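Local atomic coordinates of conserved uncharacterized archaeal protein (Methanococcus maripaludis S2, PDB entry 2QZG), a protein that is of unknown function but belongs to the archaeal UPF0147 family and folds into four helices, with two copies of the chain in the assembly. Residues N18-L23 with A46-E51; E24-D29 with A38-A43; R34-A39 with S69-M74. All coordinates share one frame; numbering follows the deposited sequence.

Contact 1: N18-L23 with A46-E51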
loop_
_atom_site.group_PDB
_atom_site.type_symbol
_atom_site.label_atom_id
_atom_site.label_comp_id
_atom_site.label_asym_id
_atom_site.label_seq_id
_atom_site.Cartn_x
_atom_site.Cartn_y
_atom_site.Cartn_z
ATOM N N ASN C 18 9.395 6.251 -0.421
ATOM C CA ASN C 18 8.381 5.814 0.517
ATOM C C ASN C 18 8.379 4.305 0.740
ATOM O O ASN C 18 8.224 3.852 1.867
ATOM C CB ASN C 18 7.015 6.358 0.105
ATOM C CG ASN C 18 6.754 7.746 0.682
ATOM O OD1 ASN C 18 6.562 7.894 1.898
ATOM N ND2 ASN C 18 6.744 8.767 -0.177
ATOM N N ILE C 19 8.575 3.540 -0.338
ATOM C CA ILE C 19 8.750 2.088 -0.254
ATOM C C ILE C 19 10.004 1.695 0.555
ATOM O O ILE C 19 9.921 0.832 1.430
ATOM C CB ILE C 19 8.754 1.398 -1.675
ATOM C CG1 ILE C 19 7.362 1.436 -2.315
ATOM C CG2 ILE C 19 9.266 -0.056 -1.553
ATOM C CD1 ILE C 19 7.328 1.208 -3.842
ATOM N N SER C 20 11.148 2.330 0.287
ATOM C CA SER C 20 12.393 2.063 1.018
ATOM C C SER C 20 12.246 2.325 2.525
ATOM O O SER C 20 12.732 1.553 3.362
ATOM C CB SER C 20 13.548 2.934 0.479
ATOM O OG SER C 20 13.610 2.850 -0.946
ATOM N N SER C 21 11.602 3.444 2.846
ATOM C CA SER C 21 11.281 3.807 4.210
ATOM C C SER C 21 10.403 2.743 4.895
ATOM O O SER C 21 10.649 2.365 6.044
ATOM C CB SER C 21 10.586 5.164 4.206
ATOM O OG SER C 21 9.596 5.223 5.213
HETATM N N MSE C 22 9.383 2.255 4.193
HETATM C CA MSE C 22 8.524 1.217 4.757
HETATM C C MSE C 22 9.297 -0.073 4.996
HETATM O O MSE C 22 9.131 -0.717 6.030
HETATM C CB MSE C 22 7.308 0.967 3.874
HETATM C CG MSE C 22 6.190 1.923 4.101
HETATM SE SE MSE C 22 4.823 1.592 2.732
HETATM C CE MSE C 22 5.712 2.468 1.285
ATOM N N LEU C 23 10.158 -0.430 4.044
ATOM C CA LEU C 23 11.057 -1.571 4.202
ATOM C C LEU C 23 12.006 -1.404 5.388
ATOM O O LEU C 23 12.239 -2.345 6.145
ATOM C CB LEU C 23 11.830 -1.827 2.903
ATOM C CG LEU C 23 11.044 -2.532 1.788
ATOM C CD1 LEU C 23 11.792 -2.438 0.457
ATOM C CD2 LEU C 23 10.782 -3.975 2.158
ATOM N N ALA C 46 17.763 -4.301 -3.437
ATOM C CA ALA C 46 17.354 -4.656 -4.809
ATOM C C ALA C 46 16.826 -3.447 -5.592
ATOM O O ALA C 46 17.066 -3.331 -6.792
ATOM C CB ALA C 46 16.309 -5.779 -4.786
ATOM N N LEU C 47 16.124 -2.549 -4.900
ATOM C CA LEU C 47 15.560 -1.327 -5.510
ATOM C C LEU C 47 16.589 -0.326 -5.982
ATOM O O LEU C 47 16.280 0.528 -6.808
ATOM C CB LEU C 47 14.623 -0.606 -4.543
ATOM C CG LEU C 47 13.302 -1.269 -4.223
ATOM C CD1 LEU C 47 12.554 -0.446 -3.187
ATOM C CD2 LEU C 47 12.475 -1.424 -5.502
ATOM N N HIS C 48 17.793 -0.417 -5.432
ATOM C CA HIS C 48 18.873 0.485 -5.766
ATOM C C HIS C 48 19.953 -0.219 -6.585
ATOM O O HIS C 48 21.076 0.261 -6.692
ATOM C CB HIS C 48 19.443 1.092 -4.475
ATOM C CG HIS C 48 18.432 1.881 -3.700
ATOM N ND1 HIS C 48 17.516 1.294 -2.855
ATOM C CD2 HIS C 48 18.167 3.211 -3.678
ATOM C CE1 HIS C 48 16.742 2.229 -2.330
ATOM N NE2 HIS C 48 17.114 3.401 -2.818
ATOM N N ASN C 49 19.613 -1.365 -7.164
ATOM C CA ASN C 49 20.532 -2.036 -8.061
ATOM C C ASN C 49 20.453 -1.344 -9.410
ATOM O O ASN C 49 19.642 -1.724 -10.252
ATOM C CB ASN C 49 20.227 -3.539 -8.168
ATOM C CG ASN C 49 21.264 -4.292 -8.999
ATOM O OD1 ASN C 49 22.258 -3.720 -9.428
ATOM N ND2 ASN C 49 21.028 -5.581 -9.229
ATOM N N GLU C 50 21.293 -0.321 -9.597
ATOM C CA GLU C 50 21.241 0.563 -10.784
ATOM C C GLU C 50 21.743 -0.120 -12.062
ATOM O O GLU C 50 21.786 0.469 -13.158
ATOM C CB GLU C 50 21.990 1.867 -10.513
ATOM C CG GLU C 50 21.266 2.825 -9.552
ATOM C CD GLU C 50 21.844 4.239 -9.601
ATOM O OE1 GLU C 50 23.064 4.373 -9.844
ATOM O OE2 GLU C 50 21.081 5.216 -9.399
ATOM N N GLU C 51 22.113 -1.380 -11.889
ATOM C CA GLU C 51 22.436 -2.300 -12.962
ATOM C C GLU C 51 21.192 -2.634 -13.796
ATOM O O GLU C 51 21.291 -2.849 -15.009
ATOM C CB GLU C 51 22.971 -3.562 -12.305
ATOM C CG GLU C 51 23.664 -4.561 -13.179
ATOM C CD GLU C 51 24.042 -5.789 -12.377
ATOM O OE1 GLU C 51 25.207 -6.231 -12.491
ATOM O OE2 GLU C 51 23.178 -6.294 -11.614
#
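Segment 18-23 lies wholly within helix 12-27, whereas 46-51 leaves the end of helix 34-46 through a type I beta turn from A46 to N49; the backbones come nearest at S20 and L47, whose CA atoms are 8.0 Å apart. Side chains bridge this gap, and L47 does most of the work. Its CG stands beside its own backbone N (chi1 -70°), and the branch beyond reaches the helix with CD1. That single methyl meets CG2 of I19 at 3.7 Å, the two side chains crossing at about a right angle, and lies 4.2 Å from CD1 of L23, one helical turn further on. S20 completes the surface that L47 meets, its OG 4.1 Å from L47 CD1. H48 joins from the loop side: CE1 of its ring is 3.5 Å from S20 OG, which approaches the ring edge close to its plane. Both polar groups have their bonds elsewhere: S20 OG to L16 O in its own helix, and H48 ND1 to K44 O in the preceding helix 34-46. In S20 the first torsion sets OG beside the backbone N (chi1 -49°). The imidazole lies at the exposed margin, while I19, L23 and L47 are buried. L47 also packs on A61 and L89, from the other two helices, and I19 touches W83 of the second subunit. With H48 held at its rim, the turn between helices 34-46 and 54-68 is thus packed through L47 onto the middle of helix 12-27, within an all-helical bundle.

Contact 2: E24-D29 with A38-A43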
loop_
_atom_site.group_PDB
_atom_site.type_symbol
_atom_site.label_atom_id
_atom_site.label_comp_id
_atom_site.label_asym_id
_atom_site.label_seq_id
_atom_site.Cartn_x
_atom_site.Cartn_y
_atom_site.Cartn_z
ATOM N N GLU C 24 12.547 -0.206 5.558
ATOM C CA GLU C 24 13.461 0.071 6.678
ATOM C C GLU C 24 12.791 -0.099 8.035
ATOM O O GLU C 24 13.449 -0.466 9.015
ATOM C CB GLU C 24 14.095 1.457 6.535
ATOM C CG GLU C 24 15.310 1.735 7.450
ATOM C CD GLU C 24 16.404 0.659 7.389
ATOM O OE1 GLU C 24 16.725 0.168 6.275
ATOM O OE2 GLU C 24 16.942 0.298 8.461
ATOM N N GLU C 25 11.485 0.152 8.079
ATOM C CA GLU C 25 10.680 -0.016 9.285
ATOM C C GLU C 25 10.728 -1.468 9.783
ATOM O O GLU C 25 10.984 -1.720 10.963
ATOM C CB GLU C 25 9.238 0.448 9.030
ATOM C CG GLU C 25 8.389 0.672 10.290
ATOM C CD GLU C 25 7.046 1.347 9.986
ATOM O OE1 GLU C 25 6.705 1.507 8.794
ATOM O OE2 GLU C 25 6.330 1.723 10.940
ATOM N N ILE C 26 10.502 -2.416 8.876
ATOM C CA ILE C 26 10.617 -3.852 9.176
ATOM C C ILE C 26 12.052 -4.253 9.545
ATOM O O ILE C 26 12.264 -5.083 10.441
ATOM C CB ILE C 26 10.214 -4.692 7.962
ATOM C CG1 ILE C 26 8.750 -4.386 7.540
ATOM C CG2 ILE C 26 10.468 -6.175 8.228
ATOM C CD1 ILE C 26 8.339 -5.060 6.226
ATOM N N VAL C 27 13.022 -3.691 8.828
ATOM C CA VAL C 27 14.446 -3.962 9.071
ATOM C C VAL C 27 14.816 -3.627 10.513
ATOM O O VAL C 27 15.505 -4.403 11.173
ATOM C CB VAL C 27 15.372 -3.243 8.039
ATOM C CG1 VAL C 27 16.877 -3.334 8.429
ATOM C CG2 VAL C 27 15.181 -3.833 6.644
ATOM N N GLU C 28 14.350 -2.483 11.001
ATOM C CA GLU C 28 14.695 -2.037 12.354
ATOM C C GLU C 28 13.762 -2.606 13.429
ATOM O O GLU C 28 13.921 -2.303 14.606
ATOM C CB GLU C 28 14.735 -0.502 12.405
ATOM C CG GLU C 28 15.755 0.092 11.425
ATOM C CD GLU C 28 15.861 1.615 11.439
ATOM O OE1 GLU C 28 15.500 2.245 12.461
ATOM O OE2 GLU C 28 16.335 2.181 10.415
ATOM N N ASP C 29 12.799 -3.436 13.020
ATOM C CA ASP C 29 11.759 -3.945 13.913
ATOM C C ASP C 29 12.233 -5.208 14.631
ATOM O O ASP C 29 12.362 -6.267 14.029
ATOM C CB ASP C 29 10.465 -4.194 13.113
ATOM C CG ASP C 29 9.299 -4.630 13.976
ATOM O OD1 ASP C 29 9.477 -5.033 15.157
ATOM O OD2 ASP C 29 8.173 -4.587 13.450
ATOM N N ALA C 38 16.135 -9.496 7.378
ATOM C CA ALA C 38 17.174 -9.555 6.332
ATOM C C ALA C 38 16.562 -9.547 4.925
ATOM O O ALA C 38 17.076 -8.867 4.030
ATOM C CB ALA C 38 18.090 -10.756 6.521
ATOM N N ALA C 39 15.453 -10.271 4.746
ATOM C CA ALA C 39 14.702 -10.271 3.485
ATOM C C ALA C 39 14.205 -8.877 3.089
ATOM O O ALA C 39 14.217 -8.520 1.903
ATOM C CB ALA C 39 13.532 -11.246 3.540
ATOM N N ALA C 40 13.772 -8.103 4.075
ATOM C CA ALA C 40 13.309 -6.744 3.840
ATOM C C ALA C 40 14.480 -5.790 3.508
ATOM O O ALA C 40 14.316 -4.779 2.814
ATOM C CB ALA C 40 12.531 -6.248 5.039
ATOM N N ASP C 41 15.667 -6.121 3.991
ATOM C CA ASP C 41 16.842 -5.333 3.634
ATOM C C ASP C 41 17.318 -5.704 2.235
ATOM O O ASP C 41 17.679 -4.838 1.427
ATOM C CB ASP C 41 17.936 -5.480 4.678
ATOM C CG ASP C 41 18.714 -4.206 4.845
ATOM O OD1 ASP C 41 18.101 -3.131 4.633
ATOM O OD2 ASP C 41 19.927 -4.264 5.149
ATOM N N ASN C 42 17.238 -6.994 1.938
ATOM C CA ASN C 42 17.530 -7.507 0.607
ATOM C C ASN C 42 16.649 -6.871 -0.465
ATOM O O ASN C 42 17.124 -6.476 -1.544
ATOM C CB ASN C 42 17.390 -9.025 0.613
ATOM C CG ASN C 42 18.466 -9.702 1.455
ATOM O OD1 ASN C 42 19.475 -9.085 1.801
ATOM N ND2 ASN C 42 18.252 -10.967 1.787
ATOM N N ALA C 43 15.362 -6.757 -0.152
ATOM C CA ALA C 43 14.393 -6.140 -1.060
ATOM C C ALA C 43 14.717 -4.660 -1.260
ATOM O O ALA C 43 14.698 -4.140 -2.392
ATOM C CB ALA C 43 12.994 -6.302 -0.499
#
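V27 and A40 form the heart of the contact, their CA atoms only 6.0 Å apart, a close approach for two helices and one that the small side chain of A40 allows. CG2 of V27 lies directly over the backbone of helix 34-46, 3.5 Å from D41 N. The methyl of A40 fits between two branched side chains, with CB 3.8 Å from CG2 of I26 and 3.9 Å from CG2 of V27. In V27, CG1 is anti to the backbone N (chi1 171°), which leaves CG2 beside that N and turned onto the partner helix. D41 crosses V27 at about a right angle, its OD1 3.6 Å from V27 CG2, so the carboxylate lies along the edge of the apolar patch. Further along this edge E24, whose chain bends at chi2 (51°), brings OE1 to 3.9 Å from D41 OD1. The two side chains lie alongside each other, pointing the same way, with carboxylate planes 75° apart, and their repulsion is probably eased by K44, whose NZ makes a salt bridge to E24 OE1. On the inner side, I26 continues into helix 76-90, touching T78, Q81, I82 and I85. At the last turn of helix 12-27, R37 NE is hydrogen-bonded to V27 O; just beyond it, both carboxylate oxygens of D29 have partners, OD1 in T31 OG1 and OD2 in H77 NE2. Close approach at an alanine between two successive antiparallel helices makes this a helical hairpin, here the first of a four-helix fold.

Contact 3: R34-A39 with S69-M74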
loop_
_atom_site.group_PDB
_atom_site.type_symbol
_atom_site.label_atom_id
_atom_site.label_comp_id
_atom_site.label_asym_id
_atom_site.label_seq_id
_atom_site.Cartn_x
_atom_site.Cartn_y
_atom_site.Cartn_z
ATOM N N ARG C 34 14.993 -12.528 12.441
ATOM C CA ARG C 34 16.115 -11.940 11.742
ATOM C C ARG C 34 16.114 -12.268 10.250
ATOM O O ARG C 34 16.514 -11.438 9.452
ATOM C CB ARG C 34 17.445 -12.312 12.430
ATOM C CG ARG C 34 17.549 -11.690 13.807
ATOM C CD ARG C 34 18.904 -11.774 14.399
ATOM N NE ARG C 34 19.744 -10.650 14.010
ATOM C CZ ARG C 34 19.950 -9.572 14.757
ATOM N NH1 ARG C 34 19.379 -9.453 15.954
ATOM N NH2 ARG C 34 20.724 -8.610 14.289
ATOM N N ASN C 35 15.648 -13.454 9.869
ATOM C CA ASN C 35 15.601 -13.817 8.452
ATOM C C ASN C 35 14.605 -12.974 7.624
ATOM O O ASN C 35 14.813 -12.737 6.441
ATOM C CB ASN C 35 15.338 -15.313 8.270
ATOM C CG ASN C 35 13.926 -15.709 8.642
ATOM O OD1 ASN C 35 13.464 -15.433 9.751
ATOM N ND2 ASN C 35 13.228 -16.359 7.709
ATOM N N ILE C 36 13.547 -12.504 8.268
ATOM C CA ILE C 36 12.514 -11.721 7.592
ATOM C C ILE C 36 12.947 -10.253 7.496
ATOM O O ILE C 36 12.722 -9.592 6.478
ATOM C CB ILE C 36 11.141 -11.863 8.286
ATOM C CG1 ILE C 36 10.622 -13.290 8.138
ATOM C CG2 ILE C 36 10.126 -10.868 7.709
ATOM C CD1 ILE C 36 9.629 -13.715 9.222
ATOM N N ARG C 37 13.524 -9.753 8.575
ATOM C CA ARG C 37 14.236 -8.484 8.587
ATOM C C ARG C 37 15.361 -8.412 7.527
ATOM O O ARG C 37 15.550 -7.369 6.890
ATOM C CB ARG C 37 14.826 -8.249 9.980
ATOM C CG ARG C 37 13.794 -8.158 11.113
ATOM C CD ARG C 37 14.482 -8.147 12.502
ATOM N NE ARG C 37 15.307 -6.958 12.678
ATOM C CZ ARG C 37 16.097 -6.697 13.718
ATOM N NH1 ARG C 37 16.218 -7.542 14.740
ATOM N NH2 ARG C 37 16.778 -5.566 13.727
ATOM N N ALA C 38 16.135 -9.496 7.378
ATOM C CA ALA C 38 17.174 -9.555 6.332
ATOM C C ALA C 38 16.562 -9.547 4.925
ATOM O O ALA C 38 17.076 -8.867 4.030
ATOM C CB ALA C 38 18.090 -10.756 6.521
ATOM N N ALA C 39 15.453 -10.271 4.746
ATOM C CA ALA C 39 14.702 -10.271 3.485
ATOM C C ALA C 39 14.205 -8.877 3.089
ATOM O O ALA C 39 14.217 -8.520 1.903
ATOM C CB ALA C 39 13.532 -11.246 3.540
ATOM N N SER C 69 7.365 -14.716 2.490
ATOM C CA SER C 69 5.956 -14.679 2.870
ATOM C C SER C 69 5.449 -16.041 3.286
ATOM O O SER C 69 4.445 -16.142 3.986
ATOM C CB SER C 69 5.103 -14.162 1.700
ATOM O OG SER C 69 4.792 -15.213 0.780
ATOM N N GLU C 70 6.147 -17.082 2.842
ATOM C CA GLU C 70 5.758 -18.456 3.127
ATOM C C GLU C 70 6.381 -18.954 4.443
ATOM O O GLU C 70 6.199 -20.110 4.838
ATOM C CB GLU C 70 6.131 -19.361 1.948
ATOM C CG GLU C 70 5.137 -20.508 1.695
ATOM C CD GLU C 70 3.850 -20.051 1.014
ATOM O OE1 GLU C 70 3.875 -19.026 0.289
ATOM O OE2 GLU C 70 2.814 -20.720 1.200
ATOM N N ASP C 71 7.109 -18.054 5.108
ATOM C CA ASP C 71 7.704 -18.303 6.420
ATOM C C ASP C 71 6.589 -18.411 7.466
ATOM O O ASP C 71 5.801 -17.479 7.630
ATOM C CB ASP C 71 8.666 -17.166 6.784
ATOM C CG ASP C 71 9.752 -17.595 7.750
ATOM O OD1 ASP C 71 9.522 -17.535 8.977
ATOM O OD2 ASP C 71 10.850 -17.966 7.280
ATOM N N PRO C 72 6.525 -19.544 8.184
ATOM C CA PRO C 72 5.444 -19.730 9.159
ATOM C C PRO C 72 5.565 -18.837 10.404
ATOM O O PRO C 72 4.570 -18.657 11.128
ATOM C CB PRO C 72 5.561 -21.212 9.540
ATOM C CG PRO C 72 6.988 -21.553 9.309
ATOM C CD PRO C 72 7.437 -20.704 8.136
ATOM N N ASN C 73 6.765 -18.291 10.641
ATOM C CA ASN C 73 7.036 -17.475 11.830
ATOM C C ASN C 73 6.732 -15.992 11.681
ATOM O O ASN C 73 6.984 -15.191 12.582
ATOM C CB ASN C 73 8.480 -17.662 12.298
ATOM C CG ASN C 73 8.576 -18.520 13.551
ATOM O OD1 ASN C 73 7.689 -19.328 13.837
ATOM N ND2 ASN C 73 9.640 -18.325 14.317
HETATM N N MSE C 74 6.174 -15.613 10.549
HETATM C CA MSE C 74 5.967 -14.196 10.346
HETATM C C MSE C 74 4.810 -13.576 11.120
HETATM O O MSE C 74 3.690 -14.104 11.100
HETATM C CB MSE C 74 5.849 -13.864 8.894
HETATM C CG MSE C 74 6.278 -12.445 8.705
HETATM SE SE MSE C 74 5.639 -11.928 7.089
HETATM C CE MSE C 74 7.047 -12.663 5.964
#
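N35 and D71 meet tip to tip across this contact, and the conformation of N35 makes it possible. Its CG occupies the crowded position between backbone N and carbonyl carbon (chi1 71°), which sends the amide out from the first turn of helix 34-46 toward the loop. From there ND2 donates to D71 OD2 at 2.9 Å. The bond is moderately bent, at 142° about the hydrogen, and while OD2 lies nearly in the amide plane of N35, the donor stands well above the carboxylate plane, 52° out of it. In D71, CG is anti to the backbone N, and the carboxylate is turned so that its other oxygen, OD1, accepts a weak bond from N73 N at 3.3 Å, within the type I turn from D71 to M74. OD1 also lies 3.8 Å from CD1 of I36. That methyl is the apolar centre of the contact, set against CG of M74, a selenomethionine, at 3.6 Å. M74 runs extended through its first two torsions and bends at the third, bringing CE back to 4.0 Å from CG2 of I36; the two side chains cross obliquely. N35, I36 and M74 all pack on I68 from helix 54-68, and M74 also reaches I82. An alanine in place of D71 would remove both carboxylate oxygens and would probably loosen the loop, which would lose its bond to N35 and the weak brace to N73 N. Apolar burial between I36 and M74 therefore probably dominates, with the bent amide-carboxylate bond a modest addition nearer the surface.

In the fold
Contact 2 touches both of the others. Its centre is 11 Å from that of contact 1, with which it shares helix 12-27 and the packing of L23 on A40, and 10 Å from that of contact 3, with which it shares helix 34-46 and residues A38 and A39. Contacts 1 and 3 lie on opposite sides of the chain's centre, 18 Å apart between centres and about 6 Å at their nearest atoms, and do not touch. Along the sequence, both segments of contact 2 fall between those of contact 1, whereas the segments of contacts 1 and 3 alternate. The two later loops thus lie near opposite ends of helix 34-46, with contact 2 joining it to helix 12-27.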